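Side-chain contacts in rRNA N-glycosidase (Bougainvillea spectabilis, PDB 3CTK), which belongs to the plant ribosome-inactivating proteins and folds as one chain of mixed alpha and beta structure: residues Phe6-Ala11 with Lys134-Ile139; Tyr12-Phe17 with Tyr171-Val176; Thr67-Val72 with Met162-Ala167. All blocks are in the same frame, centred on the assembly; numbering follows the deposited sequence.

Contact 1: Phe6-Ala11 with Lys134-Ile139; sequences FNLGEA and KLEFSI
Leu8 and Glu136 bring the two backbones closest, 7.0 Å between their CA atoms, where the turn leaving strand 3-7 passes the flank of helix 132-142. Leu8 carries the contact. Its CG lies beside the backbone N and anti to the carbonyl carbon (chi1 -57°), which sends both methyls to the helix. CD1 settles on the start of the Glu136 side chain, Leu8 CD1 being 3.5 Å from Glu136 CB, while Leu8 CD2 meets Leu135 CD2 at 4.0 Å, the two leucines crossing at nearly a right angle. Ile139, one turn further along the helix, touches more lightly through CD1. Glu136 runs past Leu8 in the opposite sense, its chain extended, and a water gives one hydrogen to Glu136 OE2 (2.8 Å) and one to Leu8 O (3.3 Å). The other carboxylate oxygen, OE1, is hydrogen-bonded to Thr55. The peptide of Leu8 is set by a type I turn from Asn7 to Glu10, in which Asn7 OD1 also accepts from Gly9 N at 2.7 Å. Val132 and Ile52 border Leu8 as well. Apolar packing, with a water bridge beside it, joins a helix to the end of an edge strand; the turn itself combines a type I beta turn with an Asx turn.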
loop_
_atom_site.group_PDB
_atom_site.type_symbol
_atom_site.label_atom_id
_atom_site.label_comp_id
_atom_site.label_asym_id
_atom_site.label_seq_id
_atom_site.Cartn_x
_atom_site.Cartn_y
_atom_site.Cartn_z
ATOM N N PHE A 6 0.390 1.035 13.795
ATOM C CA PHE A 6 1.231 -0.152 13.804
ATOM C C PHE A 6 2.599 0.186 14.394
ATOM O O PHE A 6 3.316 1.042 13.873
ATOM C CB PHE A 6 1.397 -0.696 12.381
ATOM C CG PHE A 6 2.188 -1.974 12.305
ATOM C CD1 PHE A 6 1.909 -3.035 13.164
ATOM C CD2 PHE A 6 3.197 -2.127 11.359
ATOM C CE1 PHE A 6 2.623 -4.230 13.082
ATOM C CE2 PHE A 6 3.919 -3.322 11.266
ATOM C CZ PHE A 6 3.631 -4.374 12.129
ATOM N N ASN A 7 2.946 -0.471 15.497
ATOM C CA ASN A 7 4.237 -0.248 16.139
ATOM C C ASN A 7 5.165 -1.371 15.693
ATOM O O ASN A 7 4.846 -2.548 15.858
ATOM C CB ASN A 7 4.089 -0.257 17.662
ATOM C CG ASN A 7 5.383 0.080 18.369
ATOM O OD1 ASN A 7 6.340 -0.690 18.332
ATOM N ND2 ASN A 7 5.423 1.245 19.011
ATOM N N LEU A 8 6.313 -1.005 15.127
ATOM C CA LEU A 8 7.262 -1.989 14.616
ATOM C C LEU A 8 7.919 -2.861 15.683
ATOM O O LEU A 8 8.660 -3.788 15.362
ATOM C CB LEU A 8 8.327 -1.292 13.762
ATOM C CG LEU A 8 7.770 -0.482 12.588
ATOM C CD1 LEU A 8 8.918 0.044 11.738
ATOM C CD2 LEU A 8 6.842 -1.354 11.745
ATOM N N GLY A 9 7.640 -2.563 16.946
ATOM C CA GLY A 9 8.183 -3.358 18.032
ATOM C C GLY A 9 7.188 -4.438 18.428
ATOM O O GLY A 9 7.459 -5.258 19.307
ATOM N N GLU A 10 6.032 -4.436 17.768
ATOM C CA GLU A 10 4.969 -5.406 18.033
ATOM C C GLU A 10 4.545 -6.028 16.708
ATOM O O GLU A 10 3.381 -5.940 16.316
ATOM C CB GLU A 10 3.756 -4.713 18.659
ATOM C CG GLU A 10 4.088 -3.595 19.629
ATOM C CD GLU A 10 2.850 -2.988 20.258
ATOM O OE1 GLU A 10 1.835 -2.828 19.544
ATOM O OE2 GLU A 10 2.890 -2.660 21.463
ATOM N N ALA A 11 5.491 -6.660 16.022
ATOM C CA ALA A 11 5.220 -7.264 14.722
ATOM C C ALA A 11 4.018 -8.205 14.680
ATOM O O ALA A 11 3.324 -8.278 13.670
ATOM C CB ALA A 11 6.468 -7.989 14.218
ATOM N N LYS A 134 13.514 -3.822 8.154
ATOM C CA LYS A 134 13.917 -3.044 6.990
ATOM C C LYS A 134 13.084 -1.771 6.910
ATOM O O LYS A 134 13.596 -0.714 6.553
ATOM C CB LYS A 134 13.741 -3.869 5.713
ATOM C CG LYS A 134 14.671 -5.076 5.632
ATOM C CD LYS A 134 16.140 -4.661 5.577
ATOM C CE LYS A 134 17.049 -5.883 5.479
ATOM N NZ LYS A 134 18.492 -5.508 5.401
ATOM N N LEU A 135 11.798 -1.873 7.237
ATOM C CA LEU A 135 10.935 -0.699 7.201
ATOM C C LEU A 135 11.433 0.298 8.240
ATOM O O LEU A 135 11.552 1.488 7.955
ATOM C CB LEU A 135 9.476 -1.082 7.479
ATOM C CG LEU A 135 8.462 0.066 7.569
ATOM C CD1 LEU A 135 8.456 0.875 6.280
ATOM C CD2 LEU A 135 7.080 -0.507 7.851
ATOM N N GLU A 136 11.752 -0.186 9.440
ATOM C CA GLU A 136 12.248 0.713 10.476
ATOM C C GLU A 136 13.548 1.383 10.042
ATOM O O GLU A 136 13.752 2.570 10.287
ATOM C CB GLU A 136 12.457 -0.032 11.804
ATOM C CG GLU A 136 13.226 0.790 12.836
ATOM C CD GLU A 136 12.864 0.450 14.266
ATOM O OE1 GLU A 136 13.569 0.925 15.185
ATOM O OE2 GLU A 136 11.872 -0.279 14.475
ATOM N N PHE A 137 14.424 0.624 9.390
ATOM C CA PHE A 137 15.692 1.176 8.924
ATOM C C PHE A 137 15.458 2.314 7.929
ATOM O O PHE A 137 16.137 3.344 7.980
ATOM C CB PHE A 137 16.535 0.090 8.252
ATOM C CG PHE A 137 17.902 0.559 7.836
ATOM C CD1 PHE A 137 18.972 0.498 8.722
ATOM C CD2 PHE A 137 18.111 1.093 6.569
ATOM C CE1 PHE A 137 20.234 0.963 8.351
ATOM C CE2 PHE A 137 19.368 1.562 6.189
ATOM C CZ PHE A 137 20.430 1.496 7.084
ATOM N N SER A 138 14.502 2.131 7.021
ATOM C CA SER A 138 14.214 3.159 6.025
ATOM C C SER A 138 13.626 4.410 6.675
ATOM O O SER A 138 13.860 5.524 6.205
ATOM C CB SER A 138 13.263 2.623 4.946
ATOM O OG SER A 138 11.966 2.377 5.462
ATOM N N ILE A 139 12.868 4.230 7.755
ATOM C CA ILE A 139 12.286 5.371 8.458
ATOM C C ILE A 139 13.403 6.129 9.176
ATOM O O ILE A 139 13.450 7.358 9.159
ATOM C CB ILE A 139 11.215 4.905 9.479
ATOM C CG1 ILE A 139 10.028 4.297 8.726
ATOM C CG2 ILE A 139 10.764 6.075 10.355
ATOM C CD1 ILE A 139 8.933 3.735 9.618
HETATM O O HOH W 1 11.581 -3.088 14.102
#

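Contact 2: Tyr12-Phe17 with Tyr171-Val176; sequences YEYPTF and YIETEV
Tyr14 lays one face of its ring against Val176, and this is the tight part of the contact between the N-terminal part of helix 14-25 and helix 170-180. The CG1 methyl of Val176 sits 3.9 Å from the centroid of the Tyr14 ring and 27° off its normal, a CH-pi contact displaced toward the phenol end: Val176 CG1 is 3.5 Å from Tyr14 CZ. Val176 CB and CG2 follow on beside the hydroxyl, so the branched side chain lies along one face, out to the hydroxyl end. With CG anti to the backbone N (chi1 -177°), the tyrosine is directed from its helix toward helix 170-180. The hydroxyl then reaches past Val176 to a hydrogen bond with Met162 O in helix 149-168. At the ring edge, near its plane, Glu173 O stands 3.8 Å from Tyr14 CE2, and Glu173 CG touches Tyr14 CE2 at 3.9 Å.

The looser, more solvent-accessible side belongs to Pro15 and Glu173. Glu173, extended, brings OE2 to 3.6 Å from Pro15 CA, and its OE1 makes a salt bridge with Arg22, further along helix 14-25. No hydrogen bond joins the two segments directly. The chemistry across the interface is thus mainly aromatic and aliphatic, while the phenol and Glu173 OE1 find their partners outside the two segments: the phenol ties in another helix, and the carboxylate bridges back to the tyrosine's own helix.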
loop_
_atom_site.group_PDB
_atom_site.type_symbol
_atom_site.label_atom_id
_atom_site.label_comp_id
_atom_site.label_asym_id
_atom_site.label_seq_id
_atom_site.Cartn_x
_atom_site.Cartn_y
_atom_site.Cartn_z
ATOM N N TYR A 12 3.764 -8.918 15.773
ATOM C CA TYR A 12 2.651 -9.865 15.817
ATOM C C TYR A 12 1.268 -9.229 15.669
ATOM O O TYR A 12 0.281 -9.931 15.452
ATOM C CB TYR A 12 2.721 -10.676 17.111
ATOM C CG TYR A 12 2.748 -9.808 18.339
ATOM C CD1 TYR A 12 1.568 -9.341 18.911
ATOM C CD2 TYR A 12 3.961 -9.391 18.888
ATOM C CE1 TYR A 12 1.591 -8.477 19.994
ATOM C CE2 TYR A 12 3.995 -8.527 19.972
ATOM C CZ TYR A 12 2.806 -8.072 20.517
ATOM O OH TYR A 12 2.835 -7.203 21.578
ATOM N N GLU A 13 1.194 -7.904 15.778
ATOM C CA GLU A 13 -0.076 -7.191 15.639
ATOM C C GLU A 13 -0.399 -6.894 14.173
ATOM O O GLU A 13 -1.483 -6.399 13.850
ATOM C CB GLU A 13 -0.027 -5.871 16.414
ATOM C CG GLU A 13 -0.119 -6.030 17.919
ATOM C CD GLU A 13 -1.485 -6.512 18.368
ATOM O OE1 GLU A 13 -1.644 -6.815 19.570
ATOM O OE2 GLU A 13 -2.406 -6.582 17.521
ATOM N N TYR A 14 0.542 -7.207 13.292
ATOM C CA TYR A 14 0.382 -6.948 11.865
ATOM C C TYR A 14 -0.937 -7.438 11.263
ATOM O O TYR A 14 -1.635 -6.677 10.591
ATOM C CB TYR A 14 1.556 -7.556 11.097
ATOM C CG TYR A 14 1.532 -7.282 9.611
ATOM C CD1 TYR A 14 1.825 -6.013 9.107
ATOM C CD2 TYR A 14 1.244 -8.301 8.706
ATOM C CE1 TYR A 14 1.838 -5.772 7.726
ATOM C CE2 TYR A 14 1.252 -8.071 7.336
ATOM C CZ TYR A 14 1.553 -6.809 6.853
ATOM O OH TYR A 14 1.576 -6.605 5.494
ATOM N N PRO A 15 -1.297 -8.713 11.482
ATOM C CA PRO A 15 -2.562 -9.180 10.900
ATOM C C PRO A 15 -3.778 -8.355 11.328
ATOM O O PRO A 15 -4.673 -8.090 10.521
ATOM C CB PRO A 15 -2.640 -10.632 11.367
ATOM C CG PRO A 15 -1.195 -11.036 11.420
ATOM C CD PRO A 15 -0.561 -9.834 12.095
ATOM N N THR A 16 -3.813 -7.950 12.593
ATOM C CA THR A 16 -4.929 -7.150 13.094
ATOM C C THR A 16 -4.905 -5.764 12.451
ATOM O O THR A 16 -5.948 -5.206 12.100
ATOM C CB THR A 16 -4.861 -6.997 14.626
ATOM O OG1 THR A 16 -4.911 -8.295 15.235
ATOM C CG2 THR A 16 -6.028 -6.168 15.128
ATOM N N PHE A 17 -3.701 -5.222 12.303
ATOM C CA PHE A 17 -3.476 -3.913 11.692
ATOM C C PHE A 17 -4.009 -3.880 10.256
ATOM O O PHE A 17 -4.736 -2.960 9.868
ATOM C CB PHE A 17 -1.972 -3.610 11.703
ATOM C CG PHE A 17 -1.557 -2.504 10.772
ATOM C CD1 PHE A 17 -1.971 -1.193 10.991
ATOM C CD2 PHE A 17 -0.746 -2.776 9.675
ATOM C CE1 PHE A 17 -1.583 -0.168 10.127
ATOM C CE2 PHE A 17 -0.351 -1.758 8.804
ATOM C CZ PHE A 17 -0.771 -0.451 9.032
ATOM N N TYR A 171 -2.694 -12.622 -0.111
ATOM C CA TYR A 171 -1.487 -13.382 -0.434
ATOM C C TYR A 171 -0.241 -12.627 0.022
ATOM O O TYR A 171 0.671 -13.209 0.622
ATOM C CB TYR A 171 -1.372 -13.639 -1.940
ATOM C CG TYR A 171 -0.124 -14.422 -2.293
ATOM C CD1 TYR A 171 -0.066 -15.803 -2.098
ATOM C CD2 TYR A 171 1.021 -13.774 -2.756
ATOM C CE1 TYR A 171 1.102 -16.517 -2.351
ATOM C CE2 TYR A 171 2.198 -14.482 -3.012
ATOM C CZ TYR A 171 2.229 -15.850 -2.805
ATOM O OH TYR A 171 3.389 -16.550 -3.046
ATOM N N ILE A 172 -0.205 -11.330 -0.272
ATOM C CA ILE A 172 0.928 -10.498 0.107
ATOM C C ILE A 172 0.967 -10.337 1.626
ATOM O O ILE A 172 2.036 -10.365 2.230
ATOM C CB ILE A 172 0.857 -9.115 -0.597
ATOM C CG1 ILE A 172 0.938 -9.318 -2.113
ATOM C CG2 ILE A 172 2.002 -8.216 -0.132
ATOM C CD1 ILE A 172 0.939 -8.024 -2.927
ATOM N N GLU A 173 -0.198 -10.181 2.249
ATOM C CA GLU A 173 -0.243 -10.056 3.701
ATOM C C GLU A 173 0.385 -11.306 4.322
ATOM O O GLU A 173 1.155 -11.220 5.285
ATOM C CB GLU A 173 -1.687 -9.928 4.194
ATOM C CG GLU A 173 -1.792 -9.800 5.709
ATOM C CD GLU A 173 -3.194 -10.028 6.234
ATOM O OE1 GLU A 173 -4.124 -10.241 5.420
ATOM O OE2 GLU A 173 -3.364 -9.995 7.471
ATOM N N THR A 174 0.069 -12.470 3.760
ATOM C CA THR A 174 0.606 -13.717 4.291
ATOM C C THR A 174 2.115 -13.830 4.102
ATOM O O THR A 174 2.805 -14.381 4.958
ATOM C CB THR A 174 -0.096 -14.940 3.668
ATOM O OG1 THR A 174 -1.488 -14.906 4.013
ATOM C CG2 THR A 174 0.500 -16.231 4.204
ATOM N N GLU A 175 2.634 -13.305 2.994
ATOM C CA GLU A 175 4.078 -13.350 2.766
ATOM C C GLU A 175 4.780 -12.541 3.851
ATOM O O GLU A 175 5.802 -12.964 4.395
ATOM C CB GLU A 175 4.439 -12.778 1.387
ATOM C CG GLU A 175 4.099 -13.695 0.222
ATOM C CD GLU A 175 4.844 -15.016 0.291
ATOM O OE1 GLU A 175 6.083 -15.019 0.115
ATOM O OE2 GLU A 175 4.189 -16.051 0.530
ATOM N N VAL A 176 4.227 -11.375 4.174
ATOM C CA VAL A 176 4.830 -10.537 5.202
ATOM C C VAL A 176 4.754 -11.222 6.562
ATOM O O VAL A 176 5.716 -11.202 7.325
ATOM C CB VAL A 176 4.146 -9.147 5.273
ATOM C CG1 VAL A 176 4.697 -8.347 6.453
ATOM C CG2 VAL A 176 4.392 -8.390 3.976
#

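Contact 3: Thr67-Val72 with Met162-Ala167; sequences TDVYVV and MVSEAA
Val69, a beta-branched residue, adopts a left-handed helical backbone (phi 61°, psi 27°), and its carbonyl meets the side chain of Ser164 in helix 149-168. Ser164 OG donates to Val69 O at 3.0 Å, coming in obliquely to the C=O bond and tilted somewhat from the carbonyl plane. The serine hydroxyl lies beside its own backbone N, anti to the carbonyl carbon (chi1 -64°), a setting that faces it to the loop. The helix is itself irregular here, with a wider pi-type turn at 162-165.

Apolar groups close round the bond. Val69 CG1 rests on the serine backbone and methylene, 3.9 Å from Ser164 CB, and Val71 CG2 stands 3.5 Å from Ser164 OG. The CA atoms of Val69 and Ser164 are just 5.9 Å apart, an approach consistent with the small serine side chain. Leu25 packs on Val69 and Ile64 on Ser164, so the hydroxyl is buried among hydrocarbon.

On the far side of the loop, Asp68 forms an Asx turn that probably helps to hold the unusual peptide: its OD1 accepts from Tyr70 N, which lies above the carboxylate plane, with Asp68 OD1 and Tyr70 N 3.0 Å apart, and its OD2 lies over one face of the Tyr70 ring. The carbonyl of Asp68 is hydrogen-bonded to Arg168, a second link to the same helix.

The one polar bond across the segments therefore pairs a buried hydroxyl with the carbonyl of a buried residue, and ties the loop leading into strand 70-78 to helix 149-168.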
loop_
_atom_site.group_PDB
_atom_site.type_symbol
_atom_site.label_atom_id
_atom_site.label_comp_id
_atom_site.label_asym_id
_atom_site.label_seq_id
_atom_site.Cartn_x
_atom_site.Cartn_y
_atom_site.Cartn_z
ATOM N N THR A 67 -9.924 5.741 -2.078
ATOM C CA THR A 67 -10.561 5.326 -3.327
ATOM C C THR A 67 -9.726 4.307 -4.098
ATOM O O THR A 67 -10.277 3.431 -4.770
ATOM C CB THR A 67 -10.857 6.539 -4.250
ATOM O OG1 THR A 67 -9.628 7.122 -4.701
ATOM C CG2 THR A 67 -11.671 7.592 -3.502
ATOM N N ASP A 68 -8.402 4.395 -3.983
ATOM C CA ASP A 68 -7.521 3.485 -4.711
ATOM C C ASP A 68 -6.370 2.888 -3.898
ATOM O O ASP A 68 -5.516 2.190 -4.450
ATOM C CB ASP A 68 -6.946 4.203 -5.938
ATOM C CG ASP A 68 -6.320 5.549 -5.589
ATOM O OD1 ASP A 68 -5.940 5.741 -4.414
ATOM O OD2 ASP A 68 -6.196 6.408 -6.491
ATOM N N VAL A 69 -6.361 3.158 -2.596
ATOM C CA VAL A 69 -5.326 2.678 -1.678
ATOM C C VAL A 69 -3.921 3.183 -2.053
ATOM O O VAL A 69 -2.919 2.545 -1.737
ATOM C CB VAL A 69 -5.305 1.121 -1.591
ATOM C CG1 VAL A 69 -4.690 0.680 -0.257
ATOM C CG2 VAL A 69 -6.715 0.567 -1.731
ATOM N N TYR A 70 -3.849 4.336 -2.716
ATOM C CA TYR A 70 -2.561 4.921 -3.095
ATOM C C TYR A 70 -1.981 5.736 -1.941
ATOM O O TYR A 70 -2.690 6.528 -1.324
ATOM C CB TYR A 70 -2.705 5.896 -4.271
ATOM C CG TYR A 70 -2.928 5.305 -5.644
ATOM C CD1 TYR A 70 -2.876 6.123 -6.776
ATOM C CD2 TYR A 70 -3.207 3.952 -5.821
ATOM C CE1 TYR A 70 -3.096 5.612 -8.046
ATOM C CE2 TYR A 70 -3.431 3.427 -7.097
ATOM C CZ TYR A 70 -3.374 4.267 -8.202
ATOM O OH TYR A 70 -3.599 3.771 -9.464
ATOM N N VAL A 71 -0.699 5.548 -1.652
ATOM C CA VAL A 71 -0.050 6.347 -0.621
ATOM C C VAL A 71 0.223 7.670 -1.340
ATOM O O VAL A 71 0.721 7.666 -2.468
ATOM C CB VAL A 71 1.282 5.709 -0.162
ATOM C CG1 VAL A 71 2.120 6.729 0.612
ATOM C CG2 VAL A 71 0.995 4.504 0.727
ATOM N N VAL A 72 -0.123 8.794 -0.718
ATOM C CA VAL A 72 0.090 10.094 -1.352
ATOM C C VAL A 72 1.175 10.933 -0.674
ATOM O O VAL A 72 1.665 11.907 -1.249
ATOM C CB VAL A 72 -1.225 10.920 -1.408
ATOM C CG1 VAL A 72 -2.250 10.211 -2.282
ATOM C CG2 VAL A 72 -1.776 11.125 -0.007
ATOM N N MET A 162 4.259 -3.233 1.975
ATOM C CA MET A 162 3.897 -3.819 3.266
ATOM C C MET A 162 2.545 -3.362 3.802
ATOM O O MET A 162 1.951 -4.041 4.646
ATOM C CB MET A 162 4.978 -3.524 4.314
ATOM C CG MET A 162 6.294 -4.233 4.058
ATOM S SD MET A 162 7.504 -3.939 5.368
ATOM C CE MET A 162 6.773 -4.876 6.740
ATOM N N VAL A 163 2.053 -2.223 3.323
ATOM C CA VAL A 163 0.769 -1.720 3.801
ATOM C C VAL A 163 -0.334 -1.732 2.742
ATOM O O VAL A 163 -1.310 -2.469 2.873
ATOM C CB VAL A 163 0.904 -0.287 4.365
ATOM C CG1 VAL A 163 -0.448 0.192 4.889
ATOM C CG2 VAL A 163 1.943 -0.265 5.492
ATOM N N SER A 164 -0.182 -0.919 1.700
ATOM C CA SER A 164 -1.190 -0.851 0.645
ATOM C C SER A 164 -1.412 -2.168 -0.092
ATOM O O SER A 164 -2.549 -2.630 -0.217
ATOM C CB SER A 164 -0.824 0.222 -0.379
ATOM O OG SER A 164 -0.825 1.506 0.209
ATOM N N GLU A 165 -0.337 -2.767 -0.593
ATOM C CA GLU A 165 -0.465 -4.020 -1.337
ATOM C C GLU A 165 -0.950 -5.168 -0.452
ATOM O O GLU A 165 -1.690 -6.042 -0.913
ATOM C CB GLU A 165 0.872 -4.383 -1.998
ATOM C CG GLU A 165 1.436 -3.293 -2.914
ATOM C CD GLU A 165 0.635 -3.087 -4.197
ATOM O OE1 GLU A 165 -0.523 -3.556 -4.276
ATOM O OE2 GLU A 165 1.166 -2.438 -5.128
ATOM N N ALA A 166 -0.538 -5.167 0.814
ATOM C CA ALA A 166 -0.955 -6.206 1.753
ATOM C C ALA A 166 -2.453 -6.069 2.033
ATOM O O ALA A 166 -3.160 -7.062 2.210
ATOM C CB ALA A 166 -0.162 -6.095 3.048
ATOM N N ALA A 167 -2.935 -4.832 2.080
ATOM C CA ALA A 167 -4.352 -4.586 2.312
ATOM C C ALA A 167 -5.148 -5.109 1.113
ATOM O O ALA A 167 -6.194 -5.738 1.271
ATOM C CB ALA A 167 -4.602 -3.089 2.497
#

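Overall arrangement
Contacts 1 and 3 are buried and contact 2 partly so; contact 3 lies deepest, about 3 Å from the centre of the chain to its own centre. Contacts 1 and 3 each set a helix against the large mixed sheet, just beyond strand 3-7 and at the approach to strand 70-78, whereas contact 2 joins helix to helix. Only contact 3 has a direct hydrogen bond between its segments; contact 1 has a water bridge, and contact 2 turns its polar groups to outside partners. Phe6 stacks on Phe17 between contacts 1 and 2, Met162 touches Leu135 between 1 and 3, and Ile172 packs on Glu165 between 2 and 3, where helices 149-168 and 170-180 follow each other.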